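Local coordinates for protein thermosome subunit (Methanococcoides burtonii, PDB 3AQ1) that probably binds and hydrolyses ATP to help unfolded proteins fold, as a group II chaperonin of the TCP-1 family, at residues Lys130-Ile135 with Asp344-Val349; Lys106-Ala111 with Lys123-Thr128; Asn150-Lys155 with Lys269-Arg274; Glu302-Arg307 with Met311-Gly316. All coordinates share one frame; numbering follows the deposited sequence.

Interaction 1 (Lys130-Ile135 with Asp344-Val349); sequences KAVRSI and DALHVV
Val132 and Leu346 mark the closest approach of the two backbones, their CA atoms 6.4 Å apart. Segment 344-349 is helical throughout. Segment 130-135 starts as helix and then makes a type I beta turn from Val132 to Ile135. The turn is closed by Ile135 N on Val132 O at 3.0 Å. The contact is buried, apolar helix-to-helix packing within the TCP-1/cpn60 chaperonin fold. Val132 has the largest share and divides its two methyls between two partners. CG2 lies 3.6 Å from Leu346 CD2, and the two side chains run alongside each other in opposing senses. CG1 stands anti to the backbone N (chi1 161°) and meets Val349 CG1 at 3.9 Å. Leu346 CD2 also touches Ala131 CB at 3.9 Å, so one methyl bears on two successive residues of the other helix. Leu346 and Val349 are three residues apart and lie on the same side of their helix. The contact joins the end of helix 121-132 to the middle of the long helix 332-355. On one flank Val349 also packs on Leu104 of helix 101-109. On another, Leu346 rests on Val147 of helix 147-150 and on Ile153 of strand 151-157.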
loop_
_atom_site.group_PDB
_atom_site.type_symbol
_atom_site.label_atom_id
_atom_site.label_comp_id
_atom_site.label_asym_id
_atom_site.label_seq_id
_atom_site.Cartn_x
_atom_site.Cartn_y
_atom_site.Cartn_z
ATOM N N LYS A 130 -12.430 -7.139 0.038
ATOM C CA LYS A 130 -12.441 -8.591 0.056
ATOM C C LYS A 130 -11.052 -9.186 -0.216
ATOM O O LYS A 130 -10.709 -10.241 0.309
ATOM C CB LYS A 130 -13.451 -9.079 -0.968
ATOM C CG LYS A 130 -13.529 -10.566 -1.137
ATOM C CD LYS A 130 -14.703 -10.913 -2.034
ATOM C CE LYS A 130 -14.784 -12.401 -2.326
ATOM N NZ LYS A 130 -15.861 -12.681 -3.328
ATOM N N ALA A 131 -10.267 -8.504 -1.045
ATOM C CA ALA A 131 -8.909 -8.917 -1.365
ATOM C C ALA A 131 -7.994 -8.644 -0.179
ATOM O O ALA A 131 -7.291 -9.540 0.296
ATOM C CB ALA A 131 -8.410 -8.171 -2.596
ATOM N N VAL A 132 -8.011 -7.403 0.300
ATOM C CA VAL A 132 -7.190 -7.014 1.434
ATOM C C VAL A 132 -7.502 -7.869 2.644
ATOM O O VAL A 132 -6.606 -8.472 3.216
ATOM C CB VAL A 132 -7.360 -5.533 1.789
ATOM C CG1 VAL A 132 -6.891 -5.269 3.205
ATOM C CG2 VAL A 132 -6.569 -4.686 0.820
ATOM N N ARG A 133 -8.777 -7.946 3.015
ATOM C CA ARG A 133 -9.193 -8.766 4.158
ATOM C C ARG A 133 -8.674 -10.192 4.107
ATOM O O ARG A 133 -8.636 -10.868 5.128
ATOM C CB ARG A 133 -10.718 -8.797 4.305
ATOM C CG ARG A 133 -11.270 -7.625 5.077
ATOM C CD ARG A 133 -12.769 -7.638 5.089
ATOM N NE ARG A 133 -13.303 -8.784 5.811
ATOM C CZ ARG A 133 -14.494 -8.786 6.398
ATOM N NH1 ARG A 133 -15.260 -7.698 6.343
ATOM N NH2 ARG A 133 -14.920 -9.866 7.042
ATOM N N SER A 134 -8.283 -10.653 2.926
ATOM C CA SER A 134 -7.962 -12.061 2.759
ATOM C C SER A 134 -6.457 -12.320 2.767
ATOM O O SER A 134 -6.020 -13.464 2.698
ATOM C CB SER A 134 -8.636 -12.621 1.500
ATOM O OG SER A 134 -7.728 -12.820 0.436
ATOM N N ILE A 135 -5.669 -11.253 2.866
ATOM C CA ILE A 135 -4.232 -11.387 3.043
ATOM C C ILE A 135 -3.753 -10.751 4.351
ATOM O O ILE A 135 -2.550 -10.553 4.542
ATOM C CB ILE A 135 -3.449 -10.747 1.880
ATOM C CG1 ILE A 135 -3.684 -9.232 1.844
ATOM C CG2 ILE A 135 -3.836 -11.388 0.565
ATOM C CD1 ILE A 135 -2.547 -8.472 1.268
ATOM N N ASP A 344 -4.338 1.658 -5.881
ATOM C CA ASP A 344 -4.368 2.681 -4.847
ATOM C C ASP A 344 -5.233 2.276 -3.667
ATOM O O ASP A 344 -4.803 2.372 -2.519
ATOM C CB ASP A 344 -4.837 4.017 -5.407
ATOM C CG ASP A 344 -3.812 4.658 -6.293
ATOM O OD1 ASP A 344 -2.614 4.355 -6.123
ATOM O OD2 ASP A 344 -4.208 5.459 -7.165
ATOM N N ALA A 345 -6.450 1.820 -3.949
ATOM C CA ALA A 345 -7.371 1.455 -2.879
ATOM C C ALA A 345 -6.816 0.334 -2.003
ATOM O O ALA A 345 -6.936 0.389 -0.782
ATOM C CB ALA A 345 -8.724 1.085 -3.434
ATOM N N LEU A 346 -6.220 -0.681 -2.628
ATOM C CA LEU A 346 -5.622 -1.786 -1.887
ATOM C C LEU A 346 -4.636 -1.245 -0.852
ATOM O O LEU A 346 -4.728 -1.573 0.326
ATOM C CB LEU A 346 -4.933 -2.790 -2.830
ATOM C CG LEU A 346 -5.838 -3.726 -3.640
ATOM C CD1 LEU A 346 -5.116 -4.334 -4.823
ATOM C CD2 LEU A 346 -6.460 -4.796 -2.784
ATOM N N HIS A 347 -3.721 -0.390 -1.296
ATOM C CA HIS A 347 -2.718 0.228 -0.425
ATOM C C HIS A 347 -3.301 1.044 0.722
ATOM O O HIS A 347 -2.924 0.834 1.874
ATOM C CB HIS A 347 -1.743 1.080 -1.241
ATOM C CG HIS A 347 -0.723 0.268 -1.982
ATOM N ND1 HIS A 347 0.537 0.017 -1.481
ATOM C CD2 HIS A 347 -0.785 -0.371 -3.176
ATOM C CE1 HIS A 347 1.210 -0.725 -2.342
ATOM N NE2 HIS A 347 0.430 -0.976 -3.379
ATOM N N VAL A 348 -4.210 1.966 0.412
ATOM C CA VAL A 348 -4.834 2.788 1.445
ATOM C C VAL A 348 -5.496 1.912 2.505
ATOM O O VAL A 348 -5.289 2.096 3.702
ATOM C CB VAL A 348 -5.881 3.780 0.874
ATOM C CG1 VAL A 348 -6.373 4.689 1.972
ATOM C CG2 VAL A 348 -5.277 4.608 -0.236
ATOM N N VAL A 349 -6.294 0.955 2.071
ATOM C CA VAL A 349 -6.922 0.041 3.015
ATOM C C VAL A 349 -5.896 -0.786 3.821
ATOM O O VAL A 349 -6.029 -0.949 5.039
ATOM C CB VAL A 349 -7.924 -0.857 2.304
ATOM C CG1 VAL A 349 -8.587 -1.809 3.301
ATOM C CG2 VAL A 349 -8.953 0.009 1.609
#

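Interaction 2 (Lys106-Ala111 with Lys123-Thr128)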
loop_
_atom_site.group_PDB
_atom_site.type_symbol
_atom_site.label_atom_id
_atom_site.label_comp_id
_atom_site.label_asym_id
_atom_site.label_seq_id
_atom_site.Cartn_x
_atom_site.Cartn_y
_atom_site.Cartn_z
ATOM N N LYS A 106 -15.731 2.368 2.819
ATOM C CA LYS A 106 -15.711 3.829 2.754
ATOM C C LYS A 106 -14.284 4.335 2.534
ATOM O O LYS A 106 -14.054 5.227 1.712
ATOM C CB LYS A 106 -16.288 4.437 4.032
ATOM C CG LYS A 106 -16.783 5.869 3.896
ATOM C CD LYS A 106 -16.796 6.554 5.260
ATOM C CE LYS A 106 -18.103 7.267 5.549
ATOM N NZ LYS A 106 -18.319 8.443 4.669
ATOM N N ILE A 107 -13.334 3.768 3.274
ATOM C CA ILE A 107 -11.924 4.116 3.125
ATOM C C ILE A 107 -11.433 3.854 1.695
ATOM O O ILE A 107 -10.940 4.763 1.030
ATOM C CB ILE A 107 -11.054 3.399 4.185
ATOM C CG1 ILE A 107 -11.235 4.082 5.535
ATOM C CG2 ILE A 107 -9.569 3.394 3.811
ATOM C CD1 ILE A 107 -10.486 3.422 6.654
ATOM N N ALA A 108 -11.599 2.626 1.217
ATOM C CA ALA A 108 -11.230 2.276 -0.154
ATOM C C ALA A 108 -11.867 3.213 -1.185
ATOM O O ALA A 108 -11.223 3.599 -2.159
ATOM C CB ALA A 108 -11.589 0.813 -0.462
ATOM N N GLY A 109 -13.129 3.569 -0.972
ATOM C CA GLY A 109 -13.810 4.530 -1.823
ATOM C C GLY A 109 -12.996 5.793 -2.088
ATOM O O GLY A 109 -13.003 6.320 -3.196
ATOM N N THR A 110 -12.282 6.281 -1.078
ATOM C CA THR A 110 -11.551 7.533 -1.213
ATOM C C THR A 110 -10.452 7.483 -2.277
ATOM O O THR A 110 -10.037 8.526 -2.796
ATOM C CB THR A 110 -10.920 7.991 0.124
ATOM O OG1 THR A 110 -9.781 7.174 0.440
ATOM C CG2 THR A 110 -11.941 7.947 1.256
ATOM N N ALA A 111 -9.970 6.288 -2.601
ATOM C CA ALA A 111 -8.870 6.157 -3.569
ATOM C C ALA A 111 -9.360 5.988 -5.011
ATOM O O ALA A 111 -8.569 5.925 -5.955
ATOM C CB ALA A 111 -7.918 5.015 -3.173
ATOM N N LYS A 123 -18.580 -1.192 -6.482
ATOM C CA LYS A 123 -18.091 -2.542 -6.761
ATOM C C LYS A 123 -16.580 -2.689 -6.616
ATOM O O LYS A 123 -16.101 -3.712 -6.131
ATOM C CB LYS A 123 -18.530 -3.023 -8.152
ATOM C CG LYS A 123 -20.013 -3.394 -8.277
ATOM C CD LYS A 123 -20.428 -3.479 -9.751
ATOM C CE LYS A 123 -21.935 -3.666 -9.954
ATOM N NZ LYS A 123 -22.302 -3.537 -11.401
ATOM N N LEU A 124 -15.824 -1.682 -7.036
ATOM C CA LEU A 124 -14.379 -1.756 -6.876
ATOM C C LEU A 124 -13.977 -1.667 -5.396
ATOM O O LEU A 124 -12.964 -2.226 -4.979
ATOM C CB LEU A 124 -13.677 -0.681 -7.694
ATOM C CG LEU A 124 -12.196 -0.976 -7.897
ATOM C CD1 LEU A 124 -12.012 -2.278 -8.690
ATOM C CD2 LEU A 124 -11.521 0.176 -8.585
ATOM N N SER A 125 -14.782 -0.979 -4.604
ATOM C CA SER A 125 -14.525 -0.869 -3.176
ATOM C C SER A 125 -14.701 -2.219 -2.484
ATOM O O SER A 125 -13.876 -2.638 -1.673
ATOM C CB SER A 125 -15.457 0.172 -2.551
ATOM O OG SER A 125 -15.156 1.457 -3.042
ATOM N N ALA A 126 -15.798 -2.883 -2.818
ATOM C CA ALA A 126 -16.080 -4.219 -2.334
ATOM C C ALA A 126 -14.945 -5.174 -2.678
ATOM O O ALA A 126 -14.515 -5.976 -1.858
ATOM C CB ALA A 126 -17.378 -4.715 -2.930
ATOM N N LEU A 127 -14.470 -5.081 -3.907
ATOM C CA LEU A 127 -13.430 -5.967 -4.381
ATOM C C LEU A 127 -12.141 -5.693 -3.610
ATOM O O LEU A 127 -11.485 -6.626 -3.154
ATOM C CB LEU A 127 -13.236 -5.784 -5.890
ATOM C CG LEU A 127 -12.227 -6.676 -6.588
ATOM C CD1 LEU A 127 -12.469 -8.100 -6.156
ATOM C CD2 LEU A 127 -12.364 -6.525 -8.087
ATOM N N THR A 128 -11.790 -4.415 -3.459
ATOM C CA THR A 128 -10.624 -4.038 -2.669
ATOM C C THR A 128 -10.642 -4.640 -1.263
ATOM O O THR A 128 -9.653 -5.206 -0.803
ATOM C CB THR A 128 -10.531 -2.533 -2.477
ATOM O OG1 THR A 128 -10.410 -1.892 -3.746
ATOM C CG2 THR A 128 -9.315 -2.221 -1.648
#
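Ala108 and Ser125 bring the two helices close, with their CA atoms 5.5 Å apart. Small residues make this possible. Ala108 CB points at the other helix and packs against Thr128, whose CG2 is 4.0 Å away. One turn back, Ser125 OG sits 3.6 Å from Gly109 CA. At Gly109 the backbone itself forms the surface that Ser125 meets. All four residues are buried. The contact pairs two consecutive helices, 101-109 and 121-132, linked by a short connection of the chain, within the TCP-1/cpn60 chaperonin fold. Next come the bonds that set the hydroxyls. Thr128 OG1 donates to Leu124 O at 2.9 Å, from 29° out of the carbonyl plane. Thr128 N reaches the same oxygen from the opposite face. This bond helps hold the rotation of Thr128, with CG2 anti to the backbone N, and presents the methyl to Ala108. A serine in place of Thr128 could keep the hydroxyl but would probably leave a gap beside Ala108 CB where the methyl had been. Ser125 OG is hydrogen-bonded to Lys121 O, one turn earlier in its own helix. In the other segment, Thr110 OG1 gives its proton to Ile107 O at 2.7 Å, in the carbonyl plane. Thr110 N binds that oxygen as well. Outside the two segments, helix 332-355 packs on both helices. Its Val352 touches Ile107, and its Leu342 touches Thr128.

Interaction 3 (Asn150-Lys155 with Lys269-Arg274); sequences NIKIEK and KSDLKR
Lys152 lies across the flat guanidinium group of Arg274, although both side chains are basic. The aliphatic part of the lysine makes this contact. CB sits over one guanidinium face, 3.6 Å from Arg274 CZ and offset toward the rim. CG follows at 3.7 Å from Arg274 NE. The charged lysine end runs on past the arginine. CG is anti to the backbone N (chi1 167°) and the rest of the chain is extended, which carries NZ to Asp271 one helical turn before Arg274. There NZ donates to Asp271 OD1 at 2.7 Å, on the syn lone pair, in a salt bridge. Lys152 and Asp271 cross at about a right angle. Glu154, on the same strand, adds a longer salt bridge from OE1 to Lys152 NZ at 3.3 Å. A water completes the network: it accepts from Lys152 NZ and donates to Asp271 OD2 and Glu154 OE1. Lys152 NZ is also bonded to Val171 O. Two carboxylates near this buried amine would probably favour its charged form. Strand 151-157 and helix 269-279 run roughly antiparallel here, at 144°, with their axes 11.3 Å apart. Leu170 and Ile172 of strand 169-172 pack against Lys152, and strand 323-329 pairs with 151-157. Ile151 and Ile153 point away from helix 269-279 and pack on helix 332-355.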
loop_
_atom_site.group_PDB
_atom_site.type_symbol
_atom_site.label_atom_id
_atom_site.label_comp_id
_atom_site.label_asym_id
_atom_site.label_seq_id
_atom_site.Cartn_x
_atom_site.Cartn_y
_atom_site.Cartn_z
ATOM N N ASN A 150 1.644 -10.099 -1.591
ATOM C CA ASN A 150 0.501 -10.978 -1.426
ATOM C C ASN A 150 -0.677 -10.723 -2.367
ATOM O O ASN A 150 -1.603 -11.523 -2.420
ATOM C CB ASN A 150 0.032 -10.947 0.026
ATOM C CG ASN A 150 0.899 -11.802 0.931
ATOM O OD1 ASN A 150 1.493 -12.780 0.484
ATOM N ND2 ASN A 150 0.968 -11.440 2.206
ATOM N N ILE A 151 -0.665 -9.615 -3.104
ATOM C CA ILE A 151 -1.687 -9.427 -4.126
ATOM C C ILE A 151 -1.112 -9.159 -5.509
ATOM O O ILE A 151 -0.302 -8.274 -5.699
ATOM C CB ILE A 151 -2.711 -8.363 -3.727
ATOM C CG1 ILE A 151 -3.444 -8.824 -2.466
ATOM C CG2 ILE A 151 -3.696 -8.117 -4.862
ATOM C CD1 ILE A 151 -4.532 -7.907 -2.002
ATOM N N LYS A 152 -1.525 -9.965 -6.472
ATOM C CA LYS A 152 -1.180 -9.720 -7.858
ATOM C C LYS A 152 -2.455 -9.392 -8.631
ATOM O O LYS A 152 -3.467 -10.079 -8.501
ATOM C CB LYS A 152 -0.493 -10.935 -8.486
ATOM C CG LYS A 152 -0.412 -10.815 -9.998
ATOM C CD LYS A 152 0.124 -12.053 -10.675
ATOM C CE LYS A 152 -0.060 -11.922 -12.173
ATOM N NZ LYS A 152 0.914 -12.747 -12.923
ATOM N N ILE A 153 -2.412 -8.334 -9.428
ATOM C CA ILE A 153 -3.552 -8.011 -10.262
ATOM C C ILE A 153 -3.245 -8.421 -11.679
ATOM O O ILE A 153 -2.220 -8.061 -12.231
ATOM C CB ILE A 153 -3.916 -6.519 -10.211
ATOM C CG1 ILE A 153 -4.024 -6.054 -8.756
ATOM C CG2 ILE A 153 -5.221 -6.307 -10.893
ATOM C CD1 ILE A 153 -4.671 -4.687 -8.573
ATOM N N GLU A 154 -4.127 -9.226 -12.246
ATOM C CA GLU A 154 -3.990 -9.700 -13.615
ATOM C C GLU A 154 -5.263 -9.249 -14.312
ATOM O O GLU A 154 -6.368 -9.675 -13.954
ATOM C CB GLU A 154 -3.859 -11.228 -13.659
ATOM C CG GLU A 154 -3.771 -11.808 -15.058
ATOM C CD GLU A 154 -2.409 -11.576 -15.673
ATOM O OE1 GLU A 154 -1.446 -11.443 -14.887
ATOM O OE2 GLU A 154 -2.305 -11.511 -16.924
ATOM N N LYS A 155 -5.126 -8.355 -15.280
ATOM C CA LYS A 155 -6.320 -7.761 -15.861
ATOM C C LYS A 155 -6.856 -8.559 -17.041
ATOM O O LYS A 155 -6.149 -8.829 -18.010
ATOM C CB LYS A 155 -6.119 -6.270 -16.187
ATOM C CG LYS A 155 -4.924 -5.952 -17.040
ATOM C CD LYS A 155 -4.329 -4.592 -16.696
ATOM C CE LYS A 155 -3.128 -4.322 -17.599
ATOM N NZ LYS A 155 -2.352 -3.136 -17.164
ATOM N N LYS A 269 10.181 -12.141 -15.265
ATOM C CA LYS A 269 10.986 -12.041 -14.045
ATOM C C LYS A 269 10.168 -11.751 -12.773
ATOM O O LYS A 269 10.502 -12.223 -11.692
ATOM C CB LYS A 269 12.095 -10.985 -14.231
ATOM C CG LYS A 269 13.410 -11.280 -13.504
ATOM C CD LYS A 269 14.553 -10.328 -13.931
ATOM C CE LYS A 269 15.934 -10.844 -13.461
ATOM N NZ LYS A 269 17.110 -10.210 -14.146
ATOM N N SER A 270 9.098 -10.981 -12.886
ATOM C CA SER A 270 8.345 -10.616 -11.692
ATOM C C SER A 270 7.412 -11.739 -11.275
ATOM O O SER A 270 7.085 -11.886 -10.096
ATOM C CB SER A 270 7.542 -9.340 -11.934
ATOM O OG SER A 270 6.503 -9.581 -12.868
ATOM N N ASP A 271 6.952 -12.499 -12.264
ATOM C CA ASP A 271 6.181 -13.707 -12.026
ATOM C C ASP A 271 7.071 -14.763 -11.367
ATOM O O ASP A 271 6.629 -15.510 -10.501
ATOM C CB ASP A 271 5.600 -14.230 -13.339
ATOM C CG ASP A 271 4.210 -13.690 -13.617
ATOM O OD1 ASP A 271 3.510 -13.341 -12.642
ATOM O OD2 ASP A 271 3.811 -13.632 -14.803
ATOM N N LEU A 272 8.336 -14.803 -11.781
ATOM C CA LEU A 272 9.312 -15.688 -11.182
ATOM C C LEU A 272 9.555 -15.304 -9.720
ATOM O O LEU A 272 9.691 -16.176 -8.861
ATOM C CB LEU A 272 10.607 -15.673 -11.992
ATOM C CG LEU A 272 11.292 -17.025 -12.260
ATOM C CD1 LEU A 272 10.355 -18.030 -12.925
ATOM C CD2 LEU A 272 12.526 -16.839 -13.120
ATOM N N LYS A 273 9.606 -14.003 -9.440
ATOM C CA LYS A 273 9.775 -13.522 -8.070
ATOM C C LYS A 273 8.611 -13.984 -7.236
ATOM O O LYS A 273 8.788 -14.488 -6.131
ATOM C CB LYS A 273 9.878 -11.995 -8.001
ATOM C CG LYS A 273 11.292 -11.472 -7.764
ATOM C CD LYS A 273 11.294 -9.959 -7.508
ATOM C CE LYS A 273 12.718 -9.418 -7.321
ATOM N NZ LYS A 273 12.759 -7.954 -7.007
ATOM N N ARG A 274 7.414 -13.810 -7.773
ATOM C CA ARG A 274 6.210 -14.213 -7.070
ATOM C C ARG A 274 6.171 -15.741 -6.840
ATOM O O ARG A 274 5.835 -16.195 -5.746
ATOM C CB ARG A 274 4.960 -13.737 -7.814
ATOM C CG ARG A 274 4.774 -12.250 -7.895
ATOM C CD ARG A 274 3.310 -11.942 -8.278
ATOM N NE ARG A 274 3.170 -10.674 -8.986
ATOM C CZ ARG A 274 2.795 -9.533 -8.410
ATOM N NH1 ARG A 274 2.495 -9.507 -7.108
ATOM N NH2 ARG A 274 2.713 -8.417 -9.138
HETATM O O HOH W 1 1.187 -13.086 -15.778
#

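Interaction 4 (Glu302-Arg307 with Met311-Gly316)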
loop_
_atom_site.group_PDB
_atom_site.type_symbol
_atom_site.label_atom_id
_atom_site.label_comp_id
_atom_site.label_asym_id
_atom_site.label_seq_id
_atom_site.Cartn_x
_atom_site.Cartn_y
_atom_site.Cartn_z
ATOM N N GLU A 302 -2.080 -26.138 -12.858
ATOM C CA GLU A 302 -2.835 -26.550 -14.044
ATOM C C GLU A 302 -3.085 -25.420 -15.023
ATOM O O GLU A 302 -3.086 -24.251 -14.655
ATOM C CB GLU A 302 -4.169 -27.186 -13.670
ATOM C CG GLU A 302 -5.165 -26.245 -13.081
ATOM C CD GLU A 302 -6.557 -26.847 -13.014
ATOM O OE1 GLU A 302 -6.867 -27.732 -13.844
ATOM O OE2 GLU A 302 -7.348 -26.415 -12.147
ATOM N N GLU A 303 -3.266 -25.795 -16.280
ATOM C CA GLU A 303 -3.612 -24.869 -17.346
ATOM C C GLU A 303 -5.127 -24.851 -17.479
ATOM O O GLU A 303 -5.735 -25.871 -17.810
ATOM C CB GLU A 303 -2.980 -25.342 -18.654
ATOM C CG GLU A 303 -3.001 -24.341 -19.784
ATOM C CD GLU A 303 -2.376 -24.917 -21.053
ATOM O OE1 GLU A 303 -1.128 -24.908 -21.137
ATOM O OE2 GLU A 303 -3.118 -25.384 -21.955
ATOM N N LYS A 304 -5.739 -23.706 -17.189
ATOM C CA LYS A 304 -7.179 -23.532 -17.365
ATOM C C LYS A 304 -7.438 -22.759 -18.638
ATOM O O LYS A 304 -6.626 -21.914 -19.036
ATOM C CB LYS A 304 -7.818 -22.784 -16.191
ATOM C CG LYS A 304 -7.987 -23.593 -14.915
ATOM C CD LYS A 304 -9.004 -22.938 -13.974
ATOM C CE LYS A 304 -9.720 -23.984 -13.110
ATOM N NZ LYS A 304 -10.962 -23.447 -12.469
ATOM N N GLU A 305 -8.569 -23.045 -19.275
ATOM C CA GLU A 305 -9.030 -22.220 -20.386
ATOM C C GLU A 305 -9.992 -21.102 -19.918
ATOM O O GLU A 305 -11.103 -21.373 -19.462
ATOM C CB GLU A 305 -9.656 -23.094 -21.477
ATOM C CG GLU A 305 -9.586 -22.484 -22.867
ATOM C CD GLU A 305 -9.359 -23.519 -23.954
ATOM O OE1 GLU A 305 -9.222 -24.715 -23.616
ATOM O OE2 GLU A 305 -9.308 -23.136 -25.144
ATOM N N VAL A 306 -9.528 -19.855 -19.983
ATOM C CA VAL A 306 -10.389 -18.678 -19.828
ATOM C C VAL A 306 -10.104 -17.790 -21.031
ATOM O O VAL A 306 -8.992 -17.287 -21.183
ATOM C CB VAL A 306 -10.132 -17.909 -18.511
ATOM C CG1 VAL A 306 -10.894 -16.563 -18.502
ATOM C CG2 VAL A 306 -10.521 -18.767 -17.314
ATOM N N ARG A 307 -11.106 -17.601 -21.887
ATOM C CA ARG A 307 -10.855 -17.185 -23.272
ATOM C C ARG A 307 -9.988 -15.954 -23.533
ATOM O O ARG A 307 -9.788 -15.092 -22.671
ATOM C CB ARG A 307 -12.137 -17.141 -24.111
ATOM C CG ARG A 307 -12.253 -18.340 -25.042
ATOM C CD ARG A 307 -13.311 -18.152 -26.113
ATOM N NE ARG A 307 -13.619 -19.422 -26.768
ATOM C CZ ARG A 307 -14.528 -19.577 -27.726
ATOM N NH1 ARG A 307 -15.226 -18.535 -28.159
ATOM N NH2 ARG A 307 -14.736 -20.779 -28.252
ATOM N N MET A 311 -4.190 -20.001 -19.451
ATOM C CA MET A 311 -3.349 -19.494 -18.365
ATOM C C MET A 311 -2.882 -20.576 -17.367
ATOM O O MET A 311 -3.479 -21.649 -17.264
ATOM C CB MET A 311 -4.071 -18.355 -17.640
ATOM C CG MET A 311 -4.069 -17.039 -18.425
ATOM S SD MET A 311 -4.393 -15.560 -17.431
ATOM C CE MET A 311 -6.020 -15.939 -16.773
ATOM N N THR A 312 -1.818 -20.290 -16.624
ATOM C CA THR A 312 -1.321 -21.253 -15.639
ATOM C C THR A 312 -1.682 -20.904 -14.194
ATOM O O THR A 312 -1.169 -19.938 -13.648
ATOM C CB THR A 312 0.188 -21.427 -15.740
ATOM O OG1 THR A 312 0.509 -22.047 -16.986
ATOM C CG2 THR A 312 0.680 -22.320 -14.628
ATOM N N TYR A 313 -2.568 -21.694 -13.587
ATOM C CA TYR A 313 -2.968 -21.510 -12.185
ATOM C C TYR A 313 -2.088 -22.323 -11.193
ATOM O O TYR A 313 -1.926 -23.532 -11.333
ATOM C CB TYR A 313 -4.438 -21.902 -11.996
ATOM C CG TYR A 313 -5.454 -20.994 -12.656
ATOM C CD1 TYR A 313 -6.357 -20.256 -11.893
ATOM C CD2 TYR A 313 -5.533 -20.887 -14.041
ATOM C CE1 TYR A 313 -7.288 -19.435 -12.487
ATOM C CE2 TYR A 313 -6.469 -20.056 -14.645
ATOM C CZ TYR A 313 -7.340 -19.342 -13.864
ATOM O OH TYR A 313 -8.269 -18.523 -14.461
ATOM N N VAL A 314 -1.529 -21.643 -10.199
ATOM C CA VAL A 314 -0.755 -22.281 -9.140
ATOM C C VAL A 314 -1.468 -22.067 -7.797
ATOM O O VAL A 314 -1.296 -21.047 -7.161
ATOM C CB VAL A 314 0.661 -21.685 -9.075
ATOM C CG1 VAL A 314 1.476 -22.375 -8.030
ATOM C CG2 VAL A 314 1.334 -21.797 -10.423
ATOM N N THR A 315 -2.285 -23.031 -7.384
ATOM C CA THR A 315 -3.090 -22.911 -6.167
ATOM C C THR A 315 -2.641 -23.867 -5.052
ATOM O O THR A 315 -1.836 -24.773 -5.267
ATOM C CB THR A 315 -4.573 -23.189 -6.453
ATOM O OG1 THR A 315 -4.717 -24.515 -6.958
ATOM C CG2 THR A 315 -5.094 -22.245 -7.488
ATOM N N GLY A 316 -3.182 -23.663 -3.859
ATOM C CA GLY A 316 -2.815 -24.465 -2.703
ATOM C C GLY A 316 -1.366 -24.321 -2.296
ATOM O O GLY A 316 -0.813 -25.239 -1.720
#
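Glu302 and Tyr313 bond to each other through both backbone polar groups. Glu302 N donates to Tyr313 O at 3.0 Å, and Tyr313 N returns a bond to Glu302 O at 2.8 Å. Lys304 and Met311 form the next such pair. Lys304 N reaches Met311 O, and Met311 N gives a straighter bond to Lys304 O, 172° at the hydrogen, both at 3.1 Å. Between them Glu303 and Thr312 form a non-hydrogen-bonded pair, where Glu303 CA approaches Met311 O at 3.2 Å in a CA-H...O contact. This ladder is an antiparallel beta hairpin of strands 300-305 and 310-317, part of a larger mixed sheet. Each strand has another neighbour: Glu303 bonds to Glu183 and Thr312 to Ile172 through the backbone. The polar side chains on the Glu303 and Thr312 face are also held. Glu303 makes a salt bridge with Arg176, and Thr312 OG1 is bonded to Lys174 O and Tyr262 OH. On the other face, the extended chain of Lys304 crosses the Tyr313 ring at about a right angle. Lys304 CD stands over the ring centre, 3.9 Å from the centroid, in a CH-pi contact. A serine in place of Tyr313 would probably leave the lysine chain without its flat support and free to turn. At the rim Val306 CG2, in a poorly ordered residue, touches Tyr313 OH at 3.6 Å.

How the interactions relate
Interactions 1 and 2 share helix 121-132, and their centres are 9 Å apart. They meet directly: Val349 CG2 lies 3.4 Å from Ala108 CB, and Ala345 CB lies 3.4 Å from Thr128 OG1. Interaction 3 touches interaction 1 on another side, where Leu346 CD2 meets Ile151 CD1 at 3.7 Å. Helix 332-355 therefore packs against residues of interactions 2 and 3 as well as carrying half of interaction 1. Interaction 4 lies farther off, its centre about 23 Å from that of interaction 1. It approaches interaction 3 to about 4 Å between nearest atoms without touching. Along the chain, interactions 3 and 4 both fall inside the loop closed by interaction 1.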